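PDB 4FSP: probable porin from Pseudomonas aeruginosa, which probably forms a water-filled beta-barrel channel through the bacterial outer membrane for small solutes. Local coordinates for residues Ala28-Tyr33 with Arg398-Tyr403; Phe56-Gly61 with Leu71-Lys76; Leu67-Asp72 with Ala112-Ser117; Gly125-Leu130 with Pro142-Gly147. All blocks are in the same frame, centred on the assembly; numbering follows the deposited sequence.

Interaction 1: Ala28-Tyr33 with Arg398-Tyr403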
# COMPACT_ATOMS: atom_id res chain seq x y z
N ALA A 28 3.44 0.52 19.43
CA ALA A 28 4.55 0.69 18.48
C ALA A 28 5.22 2.05 18.64
O ALA A 28 4.55 3.08 18.76
CB ALA A 28 4.07 0.49 17.03
N LEU A 29 6.55 2.04 18.67
CA LEU A 29 7.33 3.27 18.80
C LEU A 29 8.05 3.53 17.50
O LEU A 29 8.73 2.64 16.97
CB LEU A 29 8.36 3.12 19.92
CG LEU A 29 7.79 2.99 21.34
CD1 LEU A 29 8.90 2.78 22.35
CD2 LEU A 29 7.02 4.23 21.67
N ARG A 30 7.91 4.73 16.96
CA ARG A 30 8.46 5.00 15.64
C ARG A 30 9.09 6.38 15.54
O ARG A 30 8.40 7.40 15.63
CB ARG A 30 7.35 4.87 14.60
CG ARG A 30 7.80 4.59 13.19
CD ARG A 30 6.59 4.07 12.44
NE ARG A 30 6.51 4.57 11.07
CZ ARG A 30 7.02 3.93 10.03
NH1 ARG A 30 7.64 2.78 10.22
NH2 ARG A 30 6.90 4.44 8.81
N ASN A 31 10.41 6.40 15.37
CA ASN A 31 11.11 7.65 15.11
C ASN A 31 11.41 7.75 13.62
O ASN A 31 12.06 6.87 13.04
CB ASN A 31 12.38 7.74 15.95
CG ASN A 31 12.95 9.14 15.99
OD1 ASN A 31 13.92 9.45 15.31
ND2 ASN A 31 12.33 10.01 16.79
N PHE A 32 10.93 8.82 13.00
CA PHE A 32 11.02 9.00 11.55
C PHE A 32 11.71 10.32 11.19
O PHE A 32 11.32 11.39 11.66
CB PHE A 32 9.61 8.90 10.95
CG PHE A 32 9.48 9.42 9.54
CD1 PHE A 32 10.16 8.82 8.49
CD2 PHE A 32 8.64 10.49 9.27
CE1 PHE A 32 10.01 9.30 7.18
CE2 PHE A 32 8.49 10.98 7.97
CZ PHE A 32 9.18 10.38 6.92
N TYR A 33 12.77 10.23 10.38
CA TYR A 33 13.45 11.42 9.88
C TYR A 33 13.44 11.43 8.35
O TYR A 33 13.66 10.40 7.72
CB TYR A 33 14.89 11.50 10.38
CG TYR A 33 15.69 12.62 9.73
CD1 TYR A 33 15.60 13.92 10.20
CD2 TYR A 33 16.51 12.37 8.64
CE1 TYR A 33 16.32 14.95 9.60
CE2 TYR A 33 17.24 13.39 8.04
CZ TYR A 33 17.14 14.67 8.52
OH TYR A 33 17.86 15.67 7.92
N ARG A 398 15.09 8.83 3.97
CA ARG A 398 14.16 8.56 5.05
C ARG A 398 14.79 7.56 6.00
O ARG A 398 15.42 6.58 5.57
CB ARG A 398 12.85 7.99 4.51
CG ARG A 398 11.99 9.01 3.79
CD ARG A 398 10.92 8.31 3.00
NE ARG A 398 10.15 9.21 2.13
CZ ARG A 398 8.96 9.70 2.45
NH1 ARG A 398 8.40 9.39 3.61
NH2 ARG A 398 8.33 10.50 1.59
N LEU A 399 14.62 7.83 7.29
CA LEU A 399 15.23 7.05 8.36
C LEU A 399 14.14 6.66 9.33
O LEU A 399 13.32 7.48 9.73
CB LEU A 399 16.28 7.90 9.10
CG LEU A 399 17.66 7.99 8.46
CD1 LEU A 399 18.50 9.06 9.14
CD2 LEU A 399 18.34 6.63 8.57
N TYR A 400 14.13 5.39 9.71
CA TYR A 400 13.11 4.90 10.61
C TYR A 400 13.78 4.10 11.71
O TYR A 400 14.59 3.20 11.43
CB TYR A 400 12.10 4.00 9.89
CG TYR A 400 11.53 4.55 8.61
CD1 TYR A 400 12.22 4.43 7.41
CD2 TYR A 400 10.29 5.17 8.59
CE1 TYR A 400 11.69 4.92 6.22
CE2 TYR A 400 9.75 5.67 7.40
CZ TYR A 400 10.46 5.54 6.22
OH TYR A 400 9.94 6.03 5.04
N LEU A 401 13.45 4.45 12.94
CA LEU A 401 13.81 3.68 14.11
C LEU A 401 12.49 3.13 14.63
O LEU A 401 11.60 3.90 14.95
CB LEU A 401 14.44 4.61 15.14
CG LEU A 401 15.17 3.95 16.30
CD1 LEU A 401 16.06 2.85 15.78
CD2 LEU A 401 16.01 5.00 17.02
N THR A 402 12.36 1.81 14.68
CA THR A 402 11.09 1.22 15.11
C THR A 402 11.29 0.26 16.26
O THR A 402 12.31 -0.44 16.35
CB THR A 402 10.38 0.44 13.99
OG1 THR A 402 11.22 -0.63 13.53
CG2 THR A 402 10.02 1.35 12.84
N TYR A 403 10.29 0.24 17.14
CA TYR A 403 10.22 -0.72 18.21
C TYR A 403 8.77 -1.10 18.46
O TYR A 403 7.89 -0.23 18.56
CB TYR A 403 10.87 -0.17 19.49
CG TYR A 403 11.09 -1.24 20.52
CD1 TYR A 403 12.10 -2.17 20.37
CD2 TYR A 403 10.26 -1.35 21.62
CE1 TYR A 403 12.30 -3.16 21.31
CE2 TYR A 403 10.45 -2.34 22.56
CZ TYR A 403 11.48 -3.24 22.40
OH TYR A 403 11.68 -4.23 23.32
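Phe32 and Tyr400 stand side by side as a non-hydrogen-bonded antiparallel pair, both pointing the same way from the sheet. Phe32 CB lies 4.2 Å from Leu399 O. CG is anti to the backbone N (chi1 164°), and this swings the ring toward the other strand. CD1 then meets Tyr400 CE2 at 3.4 Å, CE1 lies 3.6 Å from that same CE2, and CZ ends 3.5 Å from NH1 of Arg398, whose NE is salt-bridged to Glu396. The two rings are tilted by only 24° but slid apart, with centroids 5.2 Å from each other, so they touch with little overlap. On the other side of Tyr400 along the strand, Arg30 turns one face of its guanidinium toward Tyr400 CD2, and Arg30 NH2 comes within 3.4 Å of Tyr400 CE2. Thr402 CG2 packs against Arg30 CG at 3.9 Å. Leu29, Asn31 and Tyr33 occupy the alternate face with Tyr403, Leu401 and Leu399, and these three pairs exchange six backbone hydrogen bonds. Joining the first and last long strands of the chain in this way closes the porin barrel. Strand 24-38 is flanked on its other edge by strand 47-59, where Trp50 and Gln52 hold the Asn31 amide; strand 394-406 is flanked by strand 378-388. Leu140 of a loop packs on Phe32, and Gly138 O of that loop is hydrogen-bonded to Tyr400 OH.

Interaction 2: Phe56-Gly61 with Leu71-Lys76. With C8E ((hydroxyethyloxy)tri(ethyloxy)octane), chain H; C8E ((hydroxyethyloxy)tri(ethyloxy)octane), chain B.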
# COMPACT_ATOMS: atom_id res chain seq x y z
N PHE A 56 -0.87 2.86 19.81
CA PHE A 56 -1.56 1.85 20.60
C PHE A 56 -2.52 1.07 19.71
O PHE A 56 -3.50 1.63 19.18
CB PHE A 56 -2.31 2.53 21.74
CG PHE A 56 -3.15 1.60 22.58
CD1 PHE A 56 -2.55 0.77 23.52
CD2 PHE A 56 -4.53 1.60 22.46
CE1 PHE A 56 -3.33 -0.07 24.31
CE2 PHE A 56 -5.32 0.77 23.26
CZ PHE A 56 -4.71 -0.07 24.18
N ASP A 57 -2.25 -0.22 19.53
CA ASP A 57 -3.06 -1.04 18.63
C ASP A 57 -3.75 -2.14 19.43
O ASP A 57 -3.11 -3.10 19.83
CB ASP A 57 -2.20 -1.64 17.52
CG ASP A 57 -3.01 -2.38 16.46
OD1 ASP A 57 -4.17 -2.74 16.73
OD2 ASP A 57 -2.48 -2.63 15.36
N TYR A 58 -5.05 -1.98 19.62
CA TYR A 58 -5.85 -2.92 20.40
C TYR A 58 -6.83 -3.70 19.51
O TYR A 58 -7.51 -3.12 18.67
CB TYR A 58 -6.65 -2.15 21.45
CG TYR A 58 -7.74 -2.98 22.09
CD1 TYR A 58 -7.44 -3.89 23.10
CD2 TYR A 58 -9.07 -2.84 21.71
CE1 TYR A 58 -8.44 -4.65 23.71
CE2 TYR A 58 -10.07 -3.61 22.30
CZ TYR A 58 -9.75 -4.51 23.30
OH TYR A 58 -10.74 -5.26 23.91
N ARG A 59 -6.91 -5.01 19.74
CA ARG A 59 -7.82 -5.88 19.00
C ARG A 59 -8.56 -6.78 19.98
O ARG A 59 -7.95 -7.64 20.62
CB ARG A 59 -7.03 -6.77 18.03
CG ARG A 59 -6.09 -6.05 17.07
CD ARG A 59 -6.83 -5.47 15.89
NE ARG A 59 -5.98 -4.63 15.05
CZ ARG A 59 -5.51 -4.99 13.86
NH1 ARG A 59 -5.80 -6.18 13.35
NH2 ARG A 59 -4.74 -4.15 13.17
N SER A 60 -9.87 -6.60 20.11
CA SER A 60 -10.65 -7.43 21.02
C SER A 60 -10.82 -8.80 20.38
O SER A 60 -10.56 -8.98 19.20
CB SER A 60 -12.04 -6.84 21.24
OG SER A 60 -12.89 -7.16 20.13
N GLY A 61 -11.26 -9.77 21.18
CA GLY A 61 -11.80 -11.01 20.64
C GLY A 61 -13.26 -10.79 20.27
O GLY A 61 -13.69 -9.66 20.02
N LEU A 71 -14.29 -5.22 18.77
CA LEU A 71 -13.87 -3.83 18.71
C LEU A 71 -12.36 -3.73 18.54
O LEU A 71 -11.61 -4.32 19.33
CB LEU A 71 -14.29 -3.11 19.99
CG LEU A 71 -13.78 -1.68 20.16
CD1 LEU A 71 -14.37 -0.77 19.10
CD2 LEU A 71 -14.12 -1.15 21.55
N ASP A 72 -11.91 -3.00 17.51
CA ASP A 72 -10.50 -2.63 17.39
C ASP A 72 -10.35 -1.15 17.71
O ASP A 72 -11.27 -0.34 17.46
CB ASP A 72 -9.94 -2.88 15.97
CG ASP A 72 -10.03 -4.33 15.55
OD1 ASP A 72 -10.18 -5.19 16.45
OD2 ASP A 72 -9.93 -4.62 14.33
N LEU A 73 -9.19 -0.81 18.26
CA LEU A 73 -8.89 0.57 18.61
C LEU A 73 -7.49 0.93 18.17
O LEU A 73 -6.54 0.18 18.42
CB LEU A 73 -9.00 0.77 20.12
CG LEU A 73 -10.41 0.89 20.68
CD1 LEU A 73 -10.38 0.93 22.20
CD2 LEU A 73 -11.02 2.16 20.13
N LEU A 74 -7.36 2.08 17.50
CA LEU A 74 -6.06 2.61 17.15
C LEU A 74 -5.83 3.95 17.85
O LEU A 74 -6.50 4.94 17.55
CB LEU A 74 -5.94 2.79 15.64
CG LEU A 74 -5.37 1.64 14.80
CD1 LEU A 74 -5.27 2.04 13.32
CD2 LEU A 74 -4.01 1.19 15.32
N GLY A 75 -4.89 3.97 18.78
CA GLY A 75 -4.52 5.20 19.45
C GLY A 75 -3.19 5.68 18.89
O GLY A 75 -2.19 4.96 18.92
N LYS A 76 -3.18 6.90 18.35
CA LYS A 76 -1.97 7.45 17.76
C LYS A 76 -1.58 8.77 18.42
O LYS A 76 -2.41 9.66 18.61
CB LYS A 76 -2.15 7.64 16.26
CG LYS A 76 -2.58 6.37 15.54
CD LYS A 76 -3.49 6.65 14.36
CE LYS A 76 -2.74 7.31 13.23
NZ LYS A 76 -3.60 7.37 12.01
C2 C8E H . -9.35 14.92 20.44
C3 C8E H . -8.15 13.98 20.34
C4 C8E H . -8.56 12.56 20.70
C5 C8E H . -7.64 11.97 21.76
C6 C8E H . -6.65 11.00 21.13
C7 C8E H . -5.86 10.23 22.19
C8 C8E H . -5.21 8.98 21.60
O9 C8E H . -3.84 8.94 21.92
C10 C8E H . -3.40 7.66 22.30
C11 C8E H . -1.89 7.55 22.11
O12 C8E H . -1.46 6.43 22.83
C13 C8E H . -0.12 6.06 22.62
C14 C8E H . 0.33 5.31 23.88
C1 C8E B . -8.96 -0.96 25.79
C2 C8E B . -9.63 -2.05 26.61
C3 C8E B . -8.63 -3.12 27.04
C4 C8E B . -9.31 -4.46 27.30
C5 C8E B . -8.78 -5.15 28.55
C6 C8E B . -8.86 -6.68 28.44
C7 C8E B . -8.04 -7.36 29.54
C8 C8E B . -8.30 -8.86 29.63
O9 C8E B . -7.42 -9.59 28.79
C10 C8E B . -6.46 -10.33 29.51
C11 C8E B . -6.37 -11.74 28.96
O12 C8E B . -5.36 -11.79 27.98
C13 C8E B . -4.12 -12.08 28.57
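Tyr58 carries Leu73 and a detergent tail around its ring. One face has Ser60 N 3.7 Å above the ring plane, offset toward the rim; over the centre of the opposite face sits C1 of the C8E molecule of chain B. Tyr58 CD2 touches Leu73 CB at 3.9 Å and Tyr58 CE2 lies 3.4 Å from Leu71 O, while the hydroxyl bonds to Ser23. The Phe56 ring has the backbone N of Gly75 at its edge, near its plane. C10 of the second C8E, chain H, packs on Gly75 CA at 3.9 Å. Strands 47-59 and 67-80 form one of the antiparallel hairpins from which a porin barrel wall is built, and the bound detergent is consistent with this aromatic face being turned to the membrane. Asp57, Arg59, Asp72 and Leu74 take the alternate face. There the bend at chi2 (-80°) folds Arg59 back along its own strand, into a salt bridge whose bent hydrogen bond runs from NE to the syn lone pair of Asp57 OD1 at 3.1 Å. Arg59 CD rests 3.4 Å from Asp72 OD1, itself salt-bridged to Lys113. Asp72 OD2 lies well out of the guanidinium plane, so no N-H points at it and the charges interact beyond salt-bridge range. At the end of the pairing Ser60 OG receives Leu71 N at 2.8 Å, almost straight (172°), and itself donates to Gly61 O.

Interaction 3: Leu67-Asp72 with Ala112-Ser117. With C8E ((hydroxyethyloxy)tri(ethyloxy)octane), chain D.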
# COMPACT_ATOMS: atom_id res chain seq x y z
N LEU A 67 -23.36 -14.99 15.72
CA LEU A 67 -22.93 -13.66 15.29
C LEU A 67 -22.08 -13.01 16.40
O LEU A 67 -22.58 -12.65 17.47
CB LEU A 67 -24.15 -12.78 14.95
CG LEU A 67 -23.79 -11.33 14.57
CD1 LEU A 67 -22.98 -11.32 13.30
CD2 LEU A 67 -25.04 -10.49 14.41
N GLY A 68 -20.79 -12.88 16.14
CA GLY A 68 -19.88 -12.35 17.15
C GLY A 68 -19.58 -10.89 16.91
O GLY A 68 -19.47 -10.44 15.76
N VAL A 69 -19.45 -10.14 18.01
CA VAL A 69 -19.18 -8.71 17.94
C VAL A 69 -17.80 -8.40 18.53
O VAL A 69 -17.41 -8.98 19.55
CB VAL A 69 -20.26 -7.90 18.70
CG1 VAL A 69 -20.06 -6.41 18.48
CG2 VAL A 69 -21.64 -8.31 18.25
N GLY A 70 -17.07 -7.49 17.90
CA GLY A 70 -15.77 -7.10 18.41
C GLY A 70 -15.44 -5.63 18.23
O GLY A 70 -16.20 -4.88 17.61
N LEU A 71 -14.29 -5.22 18.77
CA LEU A 71 -13.87 -3.83 18.71
C LEU A 71 -12.36 -3.73 18.54
O LEU A 71 -11.61 -4.32 19.33
CB LEU A 71 -14.29 -3.11 19.99
CG LEU A 71 -13.78 -1.68 20.16
CD1 LEU A 71 -14.37 -0.77 19.10
CD2 LEU A 71 -14.12 -1.15 21.55
N ASP A 72 -11.91 -3.00 17.51
CA ASP A 72 -10.50 -2.63 17.39
C ASP A 72 -10.35 -1.15 17.71
O ASP A 72 -11.27 -0.34 17.46
CB ASP A 72 -9.94 -2.88 15.97
CG ASP A 72 -10.03 -4.33 15.55
OD1 ASP A 72 -10.18 -5.19 16.45
OD2 ASP A 72 -9.93 -4.62 14.33
N ALA A 112 -15.86 -1.19 14.86
CA ALA A 112 -16.71 -2.31 15.23
C ALA A 112 -16.47 -3.45 14.23
O ALA A 112 -16.29 -3.22 13.01
CB ALA A 112 -18.18 -1.91 15.24
N LYS A 113 -16.44 -4.67 14.74
CA LYS A 113 -16.32 -5.81 13.85
C LYS A 113 -17.39 -6.87 14.16
O LYS A 113 -17.62 -7.22 15.31
CB LYS A 113 -14.90 -6.39 13.85
CG LYS A 113 -14.39 -6.87 15.20
CD LYS A 113 -12.86 -7.10 15.20
CE LYS A 113 -12.40 -7.61 16.56
NZ LYS A 113 -10.92 -7.80 16.67
N LEU A 114 -18.06 -7.32 13.10
CA LEU A 114 -19.05 -8.38 13.20
C LEU A 114 -18.59 -9.59 12.40
O LEU A 114 -18.06 -9.48 11.29
CB LEU A 114 -20.42 -7.94 12.70
CG LEU A 114 -21.19 -6.83 13.42
CD1 LEU A 114 -22.43 -6.50 12.60
CD2 LEU A 114 -21.61 -7.27 14.80
N ARG A 115 -18.83 -10.76 12.97
CA ARG A 115 -18.31 -11.99 12.46
C ARG A 115 -19.45 -13.02 12.44
O ARG A 115 -20.14 -13.24 13.44
CB ARG A 115 -17.16 -12.40 13.37
CG ARG A 115 -16.33 -13.51 12.89
CD ARG A 115 -14.97 -13.11 12.32
NE ARG A 115 -14.55 -14.31 11.59
CZ ARG A 115 -13.73 -15.25 12.06
NH1 ARG A 115 -13.14 -15.08 13.24
NH2 ARG A 115 -13.47 -16.33 11.32
N LEU A 116 -19.67 -13.61 11.27
CA LEU A 116 -20.74 -14.59 11.06
C LEU A 116 -20.29 -15.56 9.97
O LEU A 116 -19.83 -15.12 8.90
CB LEU A 116 -22.03 -13.89 10.62
CG LEU A 116 -23.17 -14.82 10.19
CD1 LEU A 116 -23.58 -15.69 11.36
CD2 LEU A 116 -24.37 -14.02 9.68
N SER A 117 -20.42 -16.86 10.23
CA SER A 117 -19.93 -17.89 9.31
C SER A 117 -18.51 -17.57 8.84
O SER A 117 -17.60 -17.39 9.66
CB SER A 117 -20.90 -18.02 8.12
OG SER A 117 -20.67 -19.24 7.44
C1 C8E D . -24.36 -4.68 16.99
C2 C8E D . -25.35 -5.83 16.80
C3 C8E D . -24.84 -7.10 17.46
C4 C8E D . -25.95 -7.80 18.24
C5 C8E D . -25.51 -9.18 18.71
C6 C8E D . -26.63 -10.19 18.54
C7 C8E D . -26.12 -11.63 18.58
C8 C8E D . -25.74 -12.05 19.99
O9 C8E D . -26.34 -13.30 20.27
C10 C8E D . -26.02 -14.28 19.31
O HOH W 1 -9.14 -6.93 13.88
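Lys113 reaches over Gly70 to Asp72, and its conformation decides how. CG sits between the backbone N and the carbonyl carbon (chi1 59°), a crowded position that lays the side chain over the glycine: Lys113 CG is 3.5 Å from Gly70 CA, where no side chain is in the way. Beyond CG the chain is fully extended, and it crosses the Asp72 side chain at about a right angle. NZ arrives on the syn lone pair of Asp72 OD1 at 2.7 Å, a salt bridge, and also donates to Ser60 O. A water accepts a further, weak bond from NZ. With both a carboxylate and a carbonyl on it, this buried ammonium is probably held in its charged form.

The alternate face is aliphatic. Val69 has CG1 anti to the backbone N (chi1 -173°), which leaves CG2 to meet Leu114 CD2 at 3.6 Å; the same methyl touches C3 of the C8E molecule of chain D at 3.5 Å, consistent with this face being turned to the membrane. Leu67, its CG also anti to N, sends CD1 across to Leu116 CB at 3.8 Å, the two side chains crossing nearly at right angles. Arg115 bends at chi2 and heads away toward Tyr62 and Glu120.

Four backbone bonds join Gly68 with Arg115 and Gly70 with Lys113. Strand 67-80 pairs with strand 105-116 here and with strand 47-59 on its other edge, and strand 119-123 continues the barrel wall by pairing with Ala112 and Leu114.

Interaction 4: Gly125-Leu130 with Pro142-Gly147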
# COMPACT_ATOMS: atom_id res chain seq x y z
N GLY A 125 -13.15 2.95 11.57
CA GLY A 125 -11.83 3.19 11.02
C GLY A 125 -11.36 1.99 10.22
O GLY A 125 -11.48 0.85 10.66
N LEU A 126 -10.83 2.25 9.03
CA LEU A 126 -10.43 1.19 8.12
C LEU A 126 -9.08 1.51 7.50
O LEU A 126 -8.79 2.66 7.19
CB LEU A 126 -11.47 1.04 7.00
CG LEU A 126 -12.86 0.56 7.40
CD1 LEU A 126 -13.79 0.63 6.20
CD2 LEU A 126 -12.79 -0.88 7.93
N VAL A 127 -8.24 0.49 7.33
CA VAL A 127 -7.00 0.67 6.61
C VAL A 127 -7.00 -0.34 5.46
O VAL A 127 -6.42 -1.42 5.55
CB VAL A 127 -5.78 0.50 7.55
CG1 VAL A 127 -4.47 0.76 6.82
CG2 VAL A 127 -5.88 1.47 8.70
N PRO A 128 -7.73 -0.02 4.38
CA PRO A 128 -7.88 -1.03 3.32
C PRO A 128 -6.57 -1.34 2.60
O PRO A 128 -5.75 -0.43 2.37
CB PRO A 128 -8.89 -0.40 2.35
CG PRO A 128 -9.57 0.71 3.16
CD PRO A 128 -8.51 1.20 4.10
N LYS A 129 -6.37 -2.61 2.26
CA LYS A 129 -5.24 -3.01 1.42
C LYS A 129 -5.76 -3.66 0.14
O LYS A 129 -5.77 -4.88 0.02
CB LYS A 129 -4.34 -4.00 2.17
CG LYS A 129 -3.71 -3.44 3.44
CD LYS A 129 -2.44 -4.20 3.81
CE LYS A 129 -1.57 -4.52 2.58
NZ LYS A 129 -1.09 -3.33 1.81
N LEU A 130 -6.16 -2.83 -0.82
CA LEU A 130 -6.77 -3.33 -2.06
C LEU A 130 -6.13 -2.71 -3.30
O LEU A 130 -5.54 -1.63 -3.24
CB LEU A 130 -8.27 -3.03 -2.04
CG LEU A 130 -9.08 -3.61 -0.88
CD1 LEU A 130 -10.45 -2.94 -0.86
CD2 LEU A 130 -9.21 -5.12 -1.05
N PRO A 142 -0.10 5.32 8.64
CA PRO A 142 -0.93 5.25 7.43
C PRO A 142 -2.26 5.95 7.67
O PRO A 142 -2.71 5.98 8.81
CB PRO A 142 -1.17 3.74 7.26
CG PRO A 142 -1.07 3.19 8.64
CD PRO A 142 -0.05 4.04 9.37
N GLN A 143 -2.87 6.51 6.62
CA GLN A 143 -4.17 7.17 6.77
C GLN A 143 -5.25 6.19 7.22
O GLN A 143 -5.23 5.01 6.83
CB GLN A 143 -4.61 7.83 5.46
CG GLN A 143 -3.90 9.12 5.13
CD GLN A 143 -3.87 10.09 6.30
OE1 GLN A 143 -2.89 10.16 7.04
NE2 GLN A 143 -4.96 10.84 6.47
N VAL A 144 -6.18 6.67 8.05
CA VAL A 144 -7.35 5.87 8.40
C VAL A 144 -8.58 6.39 7.68
O VAL A 144 -8.87 7.58 7.73
CB VAL A 144 -7.61 5.85 9.90
CG1 VAL A 144 -8.81 4.96 10.22
CG2 VAL A 144 -6.38 5.33 10.62
N PHE A 145 -9.29 5.49 7.00
CA PHE A 145 -10.51 5.84 6.27
C PHE A 145 -11.72 5.44 7.10
O PHE A 145 -11.68 4.45 7.83
CB PHE A 145 -10.55 5.11 4.91
CG PHE A 145 -9.48 5.57 3.93
CD1 PHE A 145 -8.16 5.14 4.06
CD2 PHE A 145 -9.80 6.42 2.87
CE1 PHE A 145 -7.17 5.57 3.17
CE2 PHE A 145 -8.82 6.85 1.97
CZ PHE A 145 -7.51 6.43 2.13
N GLN A 146 -12.81 6.19 7.00
CA GLN A 146 -14.04 5.80 7.68
C GLN A 146 -14.97 5.17 6.68
O GLN A 146 -15.08 5.63 5.54
CB GLN A 146 -14.74 7.00 8.34
CG GLN A 146 -13.92 7.74 9.41
CD GLN A 146 -13.57 6.87 10.61
OE1 GLN A 146 -14.37 6.04 11.04
NE2 GLN A 146 -12.37 7.06 11.16
N GLY A 147 -15.64 4.10 7.10
CA GLY A 147 -16.68 3.50 6.29
C GLY A 147 -17.02 2.11 6.79
O GLY A 147 -16.97 1.83 7.99
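Leu126 and Phe145 form a single hydrogen-bonded antiparallel pair, Leu126 N giving a bent bond (136°) to Phe145 O at 2.6 Å and Phe145 N returning one to Leu126 O at 2.9 Å, after which the two chain runs diverge. This is the neck of the long excursion between strands 119-123 and 148-152 of the barrel; its position matches the third extracellular loop of OprD-type porins, which folds into the channel and helps to narrow it. Corners at Gly125 and Gly147 turn the chain out of the wall on both sides of the neck.

Val144 is the wedge in the crook. Its CG1, anti to the backbone N (chi1 -178°), lies 3.6 Å from Gly125 CA and equally near Leu126 N, so it packs directly on backbone where the glycine has no side chain. Phe145 takes the other face: CG is anti to the carbonyl carbon, the ring has Leu126 O at its edge, and CD1 meets Pro128 CD at 4.0 Å, the proline and the ring crossing at a slant. Ile133 and Val168 also touch this phenyl group, making it part of a small apolar cluster. Farther along, Val127 CG2 and Val144 CG2 approach loosely at 4.3 Å. Gln146 curls back at chi2 over Gly125, and its NE2 makes a weak bond to Asp109. Leu126 also packs against Leu165 of strand 158-168, and its CD1 presses on the backbone of the second corner, 3.6 Å from Gly147 C.

Interactions 1, 2 and 3 all pair strands of the barrel wall, whereas interaction 4 ties off the neck of an inward loop and lies nearest the centre of the chain, its own centre about 11 Å away. Interaction 1 is a surface contact; the others are partly buried. Strand 67-80 serves both interactions 2 and 3, which share Leu71 and Asp72 and meet at Ser60 and Lys113. Interaction 1 joins the chain's two ends and encloses the rest in sequence. Slid-apart aromatic rings and an arginine lie on its face of Phe32 and Tyr400, probably the lumen side; charged pairs mark interactions 2 and 3, while interaction 4 is mostly apolar, touching interaction 2 through Lys76 beside Pro142 and Val144.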